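Local atomic coordinates of cystathionine beta-lyase family protein, YNBB B.subtilis ortholog (Clostridium acetobutylicum, PDB entry 3HVY), a protein that carries covalently bound pyridoxal phosphate and probably acts as a carbon-sulfur lyase of the methionine gamma-lyase family, with a possible link to aluminium resistance. Residues 50-55 against 84-89; 74-79 against 281-286; 82-85 against 91-94; 255-258 against 263-266. All blocks are in the same frame, centred on the assembly; numbering follows the deposited sequence.

How the contacts relate
Contacts 3 and 4 lie on the seven-stranded sheet, at its 91-95 edge; contacts 1 and 2 lie beside it on helix 74-87. That helix serves three contacts: its first turns in contact 2, its last in contacts 3 and 1, whose centres lie 8 Å apart and which share A84, N85 and the sodium ion. Contact 3 joins it to edge strand 91-95, and contact 4, about 9 Å away between centres, joins neighbouring strand 255-259 to helix 261-271. Along the chain contact 1 opens first, at 50-55, its segments alternating with those of contact 2, whose long loop encloses contacts 3 and 4. Helix 74-87 thus ties together helix 18-55, the sheet edge and the loop before helix 287-317.

Contact 1: 50-55 against 84-89; sequences LKAFQE and ANIFNT. With NA (sodium ion), chain X; EDO (1,2-ethanediol), chain Z.
N85 reaches from helix 74-87 to helix 18-55 while holding a sodium ion. Its CB lies beside the methyl of A52, and with CG anti to the backbone N (chi1 -164°) the amide splits its two ends between protein and metal. OD1 binds the sodium at 2.3 Å, as does the backbone O of N85, so this one residue chelates the ion; OD1 of N88 and two waters complete the five ligands. ND2 donates to OE1 of E55 at 3.0 Å along a nearly straight path (171°). The acceptor lies in the amide plane, and the donor comes to the anti side of the carboxylate, 21° out of its plane. The same ND2 gives a hydrogen bond to a water that donates to the backbone O of A52, so both its bonds lead to helix 18-55. The metal would probably polarise the amide and strengthen its N-H donors. Beside this polar bridge, the CB of A52 meets CG1 of I86 at 3.6 Å. N88, with positive phi, ends helix 74-87 in a Schellman motif, and its ND2 bonds D232. The sodium site is thus built on a helix C-terminus.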
loop_
_atom_site.group_PDB
_atom_site.type_symbol
_atom_site.label_atom_id
_atom_site.label_comp_id
_atom_site.label_asym_id
_atom_site.label_seq_id
_atom_site.Cartn_x
_atom_site.Cartn_y
_atom_site.Cartn_z
ATOM N N LEU D 50 24.765 0.739 9.410
ATOM C CA LEU D 50 25.228 0.293 8.121
ATOM C C LEU D 50 25.841 -1.110 8.250
ATOM O O LEU D 50 25.561 -2.022 7.442
ATOM C CB LEU D 50 26.269 1.283 7.593
ATOM C CG LEU D 50 26.927 0.945 6.261
ATOM C CD1 LEU D 50 25.834 0.796 5.160
ATOM C CD2 LEU D 50 28.019 1.986 5.894
ATOM N N LYS D 51 26.687 -1.321 9.244
ATOM C CA LYS D 51 27.304 -2.651 9.396
ATOM C C LYS D 51 26.254 -3.748 9.614
ATOM O O LYS D 51 26.385 -4.852 9.117
ATOM C CB LYS D 51 28.256 -2.701 10.588
ATOM C CG LYS D 51 29.534 -1.919 10.458
ATOM C CD LYS D 51 30.557 -2.337 11.525
ATOM C CE LYS D 51 30.002 -2.333 12.939
ATOM N NZ LYS D 51 31.050 -2.651 13.968
ATOM N N ALA D 52 25.249 -3.461 10.434
ATOM C CA ALA D 52 24.175 -4.416 10.715
ATOM C C ALA D 52 23.441 -4.796 9.375
ATOM O O ALA D 52 23.184 -5.989 9.083
ATOM C CB ALA D 52 23.226 -3.839 11.756
ATOM N N PHE D 53 23.145 -3.801 8.536
ATOM C CA PHE D 53 22.537 -4.080 7.240
ATOM C C PHE D 53 23.405 -5.049 6.409
ATOM O O PHE D 53 22.936 -6.052 5.869
ATOM C CB PHE D 53 22.361 -2.775 6.456
ATOM C CG PHE D 53 21.003 -2.087 6.657
ATOM C CD1 PHE D 53 20.719 -1.372 7.807
ATOM C CD2 PHE D 53 20.047 -2.126 5.658
ATOM C CE1 PHE D 53 19.504 -0.740 7.971
ATOM C CE2 PHE D 53 18.817 -1.495 5.796
ATOM C CZ PHE D 53 18.533 -0.812 6.964
ATOM N N GLN D 54 24.683 -4.721 6.335
ATOM C CA GLN D 54 25.642 -5.463 5.509
ATOM C C GLN D 54 25.905 -6.835 6.064
ATOM O O GLN D 54 25.992 -7.778 5.296
ATOM C CB GLN D 54 26.923 -4.641 5.393
ATOM C CG GLN D 54 26.647 -3.264 4.755
ATOM C CD GLN D 54 27.927 -2.562 4.385
ATOM O OE1 GLN D 54 28.948 -2.767 5.045
ATOM N NE2 GLN D 54 27.889 -1.737 3.343
ATOM N N GLU D 55 25.917 -6.992 7.391
ATOM C CA GLU D 55 26.108 -8.320 7.964
ATOM C C GLU D 55 24.883 -9.218 7.756
ATOM O O GLU D 55 25.024 -10.414 7.652
ATOM C CB GLU D 55 26.542 -8.244 9.423
ATOM C CG GLU D 55 27.980 -7.617 9.542
ATOM C CD GLU D 55 28.403 -7.169 10.947
ATOM O OE1 GLU D 55 27.635 -7.344 11.925
ATOM O OE2 GLU D 55 29.529 -6.630 11.053
ATOM N N ALA D 84 18.460 -6.909 16.325
ATOM C CA ALA D 84 19.195 -7.677 17.369
ATOM C C ALA D 84 20.716 -7.350 17.298
ATOM O O ALA D 84 21.414 -7.147 18.321
ATOM C CB ALA D 84 18.958 -9.166 17.197
ATOM N N ASN D 85 21.224 -7.263 16.087
ATOM C CA ASN D 85 22.635 -6.908 15.893
ATOM C C ASN D 85 22.920 -5.482 16.421
ATOM O O ASN D 85 23.867 -5.255 17.197
ATOM C CB ASN D 85 22.960 -6.973 14.418
ATOM C CG ASN D 85 24.460 -7.005 14.139
ATOM O OD1 ASN D 85 25.292 -6.824 15.047
ATOM N ND2 ASN D 85 24.816 -7.289 12.886
ATOM N N ILE D 86 22.078 -4.524 16.054
ATOM C CA ILE D 86 22.279 -3.130 16.464
ATOM C C ILE D 86 22.259 -2.993 17.990
ATOM O O ILE D 86 23.104 -2.312 18.597
ATOM C CB ILE D 86 21.218 -2.197 15.837
ATOM C CG1 ILE D 86 21.477 -2.101 14.333
ATOM C CG2 ILE D 86 21.228 -0.799 16.513
ATOM C CD1 ILE D 86 20.287 -1.494 13.505
ATOM N N PHE D 87 21.303 -3.665 18.610
ATOM C CA PHE D 87 21.137 -3.580 20.052
ATOM C C PHE D 87 22.042 -4.537 20.840
ATOM O O PHE D 87 22.050 -4.528 22.061
ATOM C CB PHE D 87 19.665 -3.824 20.419
ATOM C CG PHE D 87 18.774 -2.642 20.156
ATOM C CD1 PHE D 87 18.821 -1.538 20.979
ATOM C CD2 PHE D 87 17.898 -2.629 19.085
ATOM C CE1 PHE D 87 17.982 -0.424 20.759
ATOM C CE2 PHE D 87 17.084 -1.551 18.844
ATOM C CZ PHE D 87 17.110 -0.438 19.696
ATOM N N ASN D 88 22.765 -5.375 20.118
ATOM C CA ASN D 88 23.622 -6.416 20.698
ATOM C C ASN D 88 22.861 -7.359 21.618
ATOM O O ASN D 88 23.318 -7.668 22.730
ATOM C CB ASN D 88 24.843 -5.775 21.369
ATOM C CG ASN D 88 25.731 -5.080 20.367
ATOM O OD1 ASN D 88 26.120 -5.684 19.374
ATOM N ND2 ASN D 88 26.060 -3.818 20.614
ATOM N N THR D 89 21.708 -7.819 21.123
ATOM C CA THR D 89 20.842 -8.745 21.847
ATOM C C THR D 89 20.793 -10.080 21.096
ATOM O O THR D 89 21.154 -10.152 19.917
ATOM C CB THR D 89 19.404 -8.203 21.945
ATOM O OG1 THR D 89 18.816 -8.074 20.626
ATOM C CG2 THR D 89 19.381 -6.911 22.690
HETATM NA NA NA X . 26.006 -6.180 17.154
HETATM C C1 EDO Z . 27.921 -0.231 19.952
HETATM O O1 EDO Z . 27.506 -1.441 19.257
HETATM C C2 EDO Z . 27.639 -0.195 21.441
HETATM O O2 EDO Z . 28.798 -0.641 22.184
HETATM O O HOH W 1 22.782 -7.700 11.216
HETATM O O HOH W 2 27.798 -5.010 13.765
HETATM O O HOH W 3 28.340 -6.616 16.779
HETATM O O HOH W 4 25.302 -8.649 17.806
#

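Contact 2: 74-79 against 281-286; sequences IGRDSL and GSTFGV
The guanidinium of R76 spans from helix 74-87 to the loop 281-286, and its polar bonds point two ways. NH1 donates to the backbone O of G281 at 3.0 Å, bent to 153°. The carbonyl oxygen lies near the guanidinium plane, at its edge, but the nitrogen stands well above the plane of the carbonyl, away from its lone pairs. On another edge the same group makes a salt bridge with D77, the next residue of its own helix. NE and NH2 grip it side-on, both to OD1, at 3.0 Å from NE and 3.2 Å from NH2, and both come from the same face of the carboxylate; a weak bond from NH2 to OD2 adds to these. Held on two edges, the guanidinium probably has little freedom to turn about its last bonds.

Apolar contact comes from the stem of the arginine. Its extended first two torsions carry CG and CD past CG2 of T283, CD at 4.0 Å, and the bend at chi3 (65°) then turns the guanidinium toward G281 O and D77. The hydroxyl of T283 bonds D73 instead, which also accepts from the backbone N of R76. T283 opens a type I' turn that ends at V286, where helix 287-317 is about to begin. Y291 of that helix bonds the O of G75, and R76 also touches R95 at the end of strand 91-95.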
loop_
_atom_site.group_PDB
_atom_site.type_symbol
_atom_site.label_atom_id
_atom_site.label_comp_id
_atom_site.label_asym_id
_atom_site.label_seq_id
_atom_site.Cartn_x
_atom_site.Cartn_y
_atom_site.Cartn_z
ATOM N N ILE D 74 10.805 -13.108 4.626
ATOM C CA ILE D 74 12.241 -12.940 4.851
ATOM C C ILE D 74 12.614 -11.513 5.212
ATOM O O ILE D 74 13.570 -11.309 5.957
ATOM C CB ILE D 74 13.123 -13.475 3.660
ATOM C CG1 ILE D 74 13.074 -12.524 2.437
ATOM C CG2 ILE D 74 12.712 -14.904 3.316
ATOM C CD1 ILE D 74 14.000 -12.894 1.341
ATOM N N GLY D 75 11.860 -10.533 4.705
ATOM C CA GLY D 75 12.043 -9.144 5.090
ATOM C C GLY D 75 11.852 -8.900 6.574
ATOM O O GLY D 75 12.701 -8.322 7.259
ATOM N N ARG D 76 10.731 -9.373 7.071
ATOM C CA ARG D 76 10.371 -9.274 8.448
ATOM C C ARG D 76 11.410 -9.950 9.342
ATOM O O ARG D 76 11.880 -9.364 10.312
ATOM C CB ARG D 76 9.042 -9.985 8.619
ATOM C CG ARG D 76 8.486 -9.998 10.011
ATOM C CD ARG D 76 7.352 -11.004 10.134
ATOM N NE ARG D 76 7.831 -12.358 9.949
ATOM C CZ ARG D 76 7.093 -13.425 9.662
ATOM N NH1 ARG D 76 5.791 -13.345 9.603
ATOM N NH2 ARG D 76 7.679 -14.582 9.434
ATOM N N ASP D 77 11.770 -11.180 9.006
ATOM C CA ASP D 77 12.698 -11.967 9.820
ATOM C C ASP D 77 14.102 -11.401 9.799
ATOM O O ASP D 77 14.801 -11.443 10.795
ATOM C CB ASP D 77 12.677 -13.432 9.380
ATOM C CG ASP D 77 11.317 -14.084 9.651
ATOM O OD1 ASP D 77 10.533 -13.587 10.518
ATOM O OD2 ASP D 77 11.033 -15.056 8.963
ATOM N N SER D 78 14.514 -10.838 8.683
ATOM C CA SER D 78 15.829 -10.231 8.622
ATOM C C SER D 78 15.866 -8.890 9.340
ATOM O O SER D 78 16.939 -8.480 9.867
ATOM C CB SER D 78 16.252 -10.047 7.160
ATOM O OG SER D 78 16.572 -11.285 6.530
ATOM N N LEU D 79 14.746 -8.168 9.359
ATOM C CA LEU D 79 14.742 -6.879 10.115
ATOM C C LEU D 79 14.931 -7.186 11.584
ATOM O O LEU D 79 15.677 -6.506 12.269
ATOM C CB LEU D 79 13.521 -6.030 9.892
ATOM C CG LEU D 79 13.521 -4.630 10.541
ATOM C CD1 LEU D 79 14.660 -3.791 10.004
ATOM C CD2 LEU D 79 12.201 -3.958 10.230
ATOM N N GLY D 281 2.366 -13.608 10.712
ATOM C CA GLY D 281 2.157 -12.164 10.717
ATOM C C GLY D 281 2.698 -11.505 9.482
ATOM O O GLY D 281 3.851 -11.108 9.491
ATOM N N SER D 282 1.863 -11.359 8.444
ATOM C CA SER D 282 2.312 -10.641 7.266
ATOM C C SER D 282 2.417 -9.138 7.607
ATOM O O SER D 282 1.886 -8.681 8.629
ATOM C CB SER D 282 1.403 -10.878 6.075
ATOM O OG SER D 282 0.082 -10.611 6.448
ATOM N N THR D 283 3.051 -8.385 6.708
ATOM C CA THR D 283 3.543 -7.061 7.070
ATOM C C THR D 283 3.074 -5.932 6.167
ATOM O O THR D 283 3.647 -4.862 6.148
ATOM C CB THR D 283 5.061 -7.091 7.242
ATOM O OG1 THR D 283 5.675 -7.637 6.057
ATOM C CG2 THR D 283 5.409 -7.991 8.445
ATOM N N PHE D 284 1.986 -6.165 5.446
ATOM C CA PHE D 284 1.281 -5.079 4.757
ATOM C C PHE D 284 2.087 -4.248 3.757
ATOM O O PHE D 284 1.655 -3.171 3.408
ATOM C CB PHE D 284 0.638 -4.155 5.800
ATOM C CG PHE D 284 -0.096 -4.889 6.892
ATOM C CD1 PHE D 284 -1.321 -5.474 6.641
ATOM C CD2 PHE D 284 0.458 -5.019 8.143
ATOM C CE1 PHE D 284 -2.001 -6.155 7.654
ATOM C CE2 PHE D 284 -0.212 -5.708 9.161
ATOM C CZ PHE D 284 -1.448 -6.289 8.895
ATOM N N GLY D 285 3.220 -4.756 3.276
ATOM C CA GLY D 285 4.108 -4.020 2.385
ATOM C C GLY D 285 4.928 -2.910 3.058
ATOM O O GLY D 285 5.533 -2.099 2.376
ATOM N N VAL D 286 4.975 -2.862 4.389
ATOM C CA VAL D 286 5.737 -1.809 5.066
ATOM C C VAL D 286 7.259 -2.018 5.158
ATOM O O VAL D 286 7.969 -1.133 5.639
ATOM C CB VAL D 286 5.172 -1.495 6.480
ATOM C CG1 VAL D 286 3.693 -1.264 6.380
ATOM C CG2 VAL D 286 5.530 -2.602 7.538
#

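Contact 3: 82-85 against 91-94; sequences VYAN and SAFV. With NA (sodium ion), chain X.
V94 sets a methyl on the ring of Y83, and this is the main bump of strand 91-95 against helix 74-87. CG2 stands 3.5 Å above the ring plane, over its centre, 14° off the normal, a CH-pi contact whose carbon-to-centroid distance is 3.6 Å. The other methyl, CG1, reaches over the phenol end, nearest CZ at 4.0 Å, so the forked side chain follows the ring from its middle to the hydroxyl. With CG1 anti to the backbone N (chi1 -173°), CG2 falls beside that N and is directed at the aromatic face. The two side chains cross at about a right angle.

Two residues back along the strand, the small A92 fills the next hollow. Its CB sits between the helix backbone and the root of the tyrosine, 3.7 Å from N of A84 and 3.8 Å from CB of Y83. The methyl of A84 fits in turn against the strand backbone, 3.8 Å from the carbonyl C of S91. Alanine at both positions lets helix and strand come close: the CA atoms of A84 and A92 are 5.0 Å apart.

Alternation on the strand sends A92 and V94 to the helix, while F93 points the other way, onto helix 261-271. L294 of helix 287-317 also touches Y83. The touches are almost all between carbons, or between a methyl and the peptide backbone, and the polar work lies elsewhere: V94 N, for example, bonds D80. Cohesion therefore probably rests on dispersion and burial of apolar surface, with the methyl-to-ring contact giving it direction.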
loop_
_atom_site.group_PDB
_atom_site.type_symbol
_atom_site.label_atom_id
_atom_site.label_comp_id
_atom_site.label_asym_id
_atom_site.label_seq_id
_atom_site.Cartn_x
_atom_site.Cartn_y
_atom_site.Cartn_z
ATOM N N VAL D 82 18.572 -7.670 12.071
ATOM C CA VAL D 82 19.309 -6.387 11.998
ATOM C C VAL D 82 19.195 -5.621 13.341
ATOM O O VAL D 82 20.201 -5.157 13.880
ATOM C CB VAL D 82 18.835 -5.537 10.777
ATOM C CG1 VAL D 82 19.352 -4.097 10.869
ATOM C CG2 VAL D 82 19.296 -6.246 9.429
ATOM N N TYR D 83 17.978 -5.514 13.886
ATOM C CA TYR D 83 17.788 -4.854 15.145
ATOM C C TYR D 83 18.549 -5.585 16.270
ATOM O O TYR D 83 19.163 -4.940 17.119
ATOM C CB TYR D 83 16.326 -4.808 15.526
ATOM C CG TYR D 83 15.520 -3.587 15.134
ATOM C CD1 TYR D 83 15.358 -3.214 13.820
ATOM C CD2 TYR D 83 14.803 -2.865 16.114
ATOM C CE1 TYR D 83 14.501 -2.104 13.478
ATOM C CE2 TYR D 83 13.995 -1.798 15.786
ATOM C CZ TYR D 83 13.876 -1.389 14.477
ATOM O OH TYR D 83 13.042 -0.303 14.175
ATOM N N ALA D 84 18.460 -6.909 16.325
ATOM C CA ALA D 84 19.195 -7.677 17.369
ATOM C C ALA D 84 20.716 -7.350 17.298
ATOM O O ALA D 84 21.414 -7.147 18.321
ATOM C CB ALA D 84 18.958 -9.166 17.197
ATOM N N ASN D 85 21.224 -7.263 16.087
ATOM C CA ASN D 85 22.635 -6.908 15.893
ATOM C C ASN D 85 22.920 -5.482 16.421
ATOM O O ASN D 85 23.867 -5.255 17.197
ATOM C CB ASN D 85 22.960 -6.973 14.418
ATOM C CG ASN D 85 24.460 -7.005 14.139
ATOM O OD1 ASN D 85 25.292 -6.824 15.047
ATOM N ND2 ASN D 85 24.816 -7.289 12.886
ATOM N N SER D 91 17.956 -11.596 20.416
ATOM C CA SER D 91 16.786 -11.519 19.558
ATOM C C SER D 91 16.138 -10.161 19.536
ATOM O O SER D 91 16.403 -9.290 20.380
ATOM C CB SER D 91 15.690 -12.494 20.034
ATOM O OG SER D 91 16.236 -13.722 20.341
ATOM N N ALA D 92 15.218 -10.031 18.583
ATOM C CA ALA D 92 14.416 -8.830 18.427
ATOM C C ALA D 92 13.179 -9.237 17.678
ATOM O O ALA D 92 13.161 -10.275 16.983
ATOM C CB ALA D 92 15.157 -7.668 17.714
ATOM N N PHE D 93 12.163 -8.400 17.826
ATOM C CA PHE D 93 10.806 -8.623 17.337
ATOM C C PHE D 93 10.239 -7.244 17.014
ATOM O O PHE D 93 9.874 -6.470 17.919
ATOM C CB PHE D 93 10.002 -9.338 18.404
ATOM C CG PHE D 93 8.550 -9.578 18.051
ATOM C CD1 PHE D 93 8.175 -10.561 17.136
ATOM C CD2 PHE D 93 7.567 -8.832 18.646
ATOM C CE1 PHE D 93 6.873 -10.807 16.857
ATOM C CE2 PHE D 93 6.243 -9.065 18.324
ATOM C CZ PHE D 93 5.902 -10.084 17.448
ATOM N N VAL D 94 10.228 -6.945 15.720
ATOM C CA VAL D 94 9.833 -5.681 15.175
ATOM C C VAL D 94 8.638 -5.923 14.264
ATOM O O VAL D 94 8.684 -6.769 13.334
ATOM C CB VAL D 94 10.982 -5.071 14.334
ATOM C CG1 VAL D 94 10.614 -3.627 13.905
ATOM C CG2 VAL D 94 12.325 -5.169 15.063
HETATM NA NA NA X . 26.006 -6.180 17.154
HETATM O O HOH W 3 28.340 -6.616 16.779
HETATM O O HOH W 4 25.302 -8.649 17.806
#

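Contact 4: 255-258 against 263-266; sequences GYIA and YVTQ
V264 of helix 261-271 rests its CG2 methyl on the end of strand 255-259, at a tight strand-to-helix connection of the large, PLP-fold domain. Strand 255-259 lies second from the edge of the seven-stranded sheet, antiparallel to both of its neighbours, and the helix starts just two residues after it.

The contact itself is apolar. CG2 of V264 lies against the backbone of A258, 3.7 Å from its carbonyl C and 4.0 Å from its CA, while the methyl of A258 points away to the other side of the sheet. The same CG2 meets CG2 of I257 at 4.2 Å, a looser touch in which the two side chains run past each other in opposite directions. I257 reaches the helix side of the sheet through its CG2, which lies anti to the backbone N (chi1 -61°).

Polar contacts are made by the strand backbone rather than between these side chains. I257 pairs with F93 of strand 91-95 and A258 with I238 of strand 237-241, so the strand is bonded on both edges. Around them, helix 101-111 packs on I257 through A107 and A108, and F93 and S91 meet V264, which is thus shared between two strands. OE1 of Q266 accepts from R114 of the same chain, and its NE2 donates to O of K141 of a neighbouring subunit. Towards strand 91-95, CG1 of V264 lies 3.7 Å from CB of F93.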
loop_
_atom_site.group_PDB
_atom_site.type_symbol
_atom_site.label_atom_id
_atom_site.label_comp_id
_atom_site.label_asym_id
_atom_site.label_seq_id
_atom_site.Cartn_x
_atom_site.Cartn_y
_atom_site.Cartn_z
ATOM N N GLY D 255 6.167 -1.161 16.568
ATOM C CA GLY D 255 6.957 -1.192 17.794
ATOM C C GLY D 255 8.003 -2.294 17.707
ATOM O O GLY D 255 7.993 -3.103 16.767
ATOM N N TYR D 256 8.891 -2.325 18.703
ATOM C CA TYR D 256 9.915 -3.322 18.772
ATOM C C TYR D 256 10.083 -3.810 20.216
ATOM O O TYR D 256 9.771 -3.095 21.173
ATOM C CB TYR D 256 11.234 -2.810 18.184
ATOM C CG TYR D 256 11.969 -1.803 19.059
ATOM C CD1 TYR D 256 11.718 -0.441 18.941
ATOM C CD2 TYR D 256 12.907 -2.234 20.014
ATOM C CE1 TYR D 256 12.365 0.470 19.772
ATOM C CE2 TYR D 256 13.551 -1.319 20.851
ATOM C CZ TYR D 256 13.285 0.031 20.710
ATOM O OH TYR D 256 13.899 0.983 21.503
ATOM N N ILE D 257 10.523 -5.060 20.323
ATOM C CA ILE D 257 10.975 -5.669 21.550
ATOM C C ILE D 257 12.305 -6.331 21.236
ATOM O O ILE D 257 12.448 -6.940 20.198
ATOM C CB ILE D 257 9.999 -6.699 22.098
ATOM C CG1 ILE D 257 8.686 -6.037 22.409
ATOM C CG2 ILE D 257 10.650 -7.432 23.377
ATOM C CD1 ILE D 257 7.592 -6.965 22.939
ATOM N N ALA D 258 13.295 -6.151 22.102
ATOM C CA ALA D 258 14.636 -6.678 21.879
ATOM C C ALA D 258 15.238 -7.130 23.197
ATOM O O ALA D 258 15.017 -6.536 24.255
ATOM C CB ALA D 258 15.555 -5.653 21.237
ATOM N N TYR D 263 13.125 -14.059 26.686
ATOM C CA TYR D 263 12.171 -13.027 27.073
ATOM C C TYR D 263 11.447 -12.398 25.876
ATOM O O TYR D 263 10.241 -12.083 25.955
ATOM C CB TYR D 263 12.866 -11.970 27.932
ATOM C CG TYR D 263 13.660 -12.577 29.074
ATOM C CD1 TYR D 263 13.134 -13.619 29.832
ATOM C CD2 TYR D 263 14.923 -12.108 29.404
ATOM C CE1 TYR D 263 13.853 -14.182 30.891
ATOM C CE2 TYR D 263 15.645 -12.638 30.486
ATOM C CZ TYR D 263 15.114 -13.680 31.226
ATOM O OH TYR D 263 15.838 -14.263 32.305
ATOM N N VAL D 264 12.131 -12.314 24.735
ATOM C CA VAL D 264 11.502 -11.791 23.529
ATOM C C VAL D 264 10.473 -12.808 23.090
ATOM O O VAL D 264 9.328 -12.451 22.791
ATOM C CB VAL D 264 12.535 -11.523 22.407
ATOM C CG1 VAL D 264 11.821 -11.091 21.115
ATOM C CG2 VAL D 264 13.524 -10.438 22.880
ATOM N N THR D 265 10.848 -14.089 23.076
ATOM C CA THR D 265 9.906 -15.113 22.663
ATOM C C THR D 265 8.641 -15.136 23.527
ATOM O O THR D 265 7.516 -15.287 22.993
ATOM C CB THR D 265 10.547 -16.462 22.662
ATOM O OG1 THR D 265 11.495 -16.458 21.623
ATOM C CG2 THR D 265 9.525 -17.603 22.400
ATOM N N GLN D 266 8.784 -15.005 24.847
ATOM C CA GLN D 266 7.584 -14.983 25.681
ATOM C C GLN D 266 6.644 -13.792 25.345
ATOM O O GLN D 266 5.387 -13.896 25.427
ATOM C CB GLN D 266 7.915 -15.010 27.145
ATOM C CG GLN D 266 8.430 -16.358 27.711
ATOM C CD GLN D 266 7.519 -17.545 27.412
ATOM O OE1 GLN D 266 6.328 -17.561 27.743
ATOM N NE2 GLN D 266 8.091 -18.552 26.781
#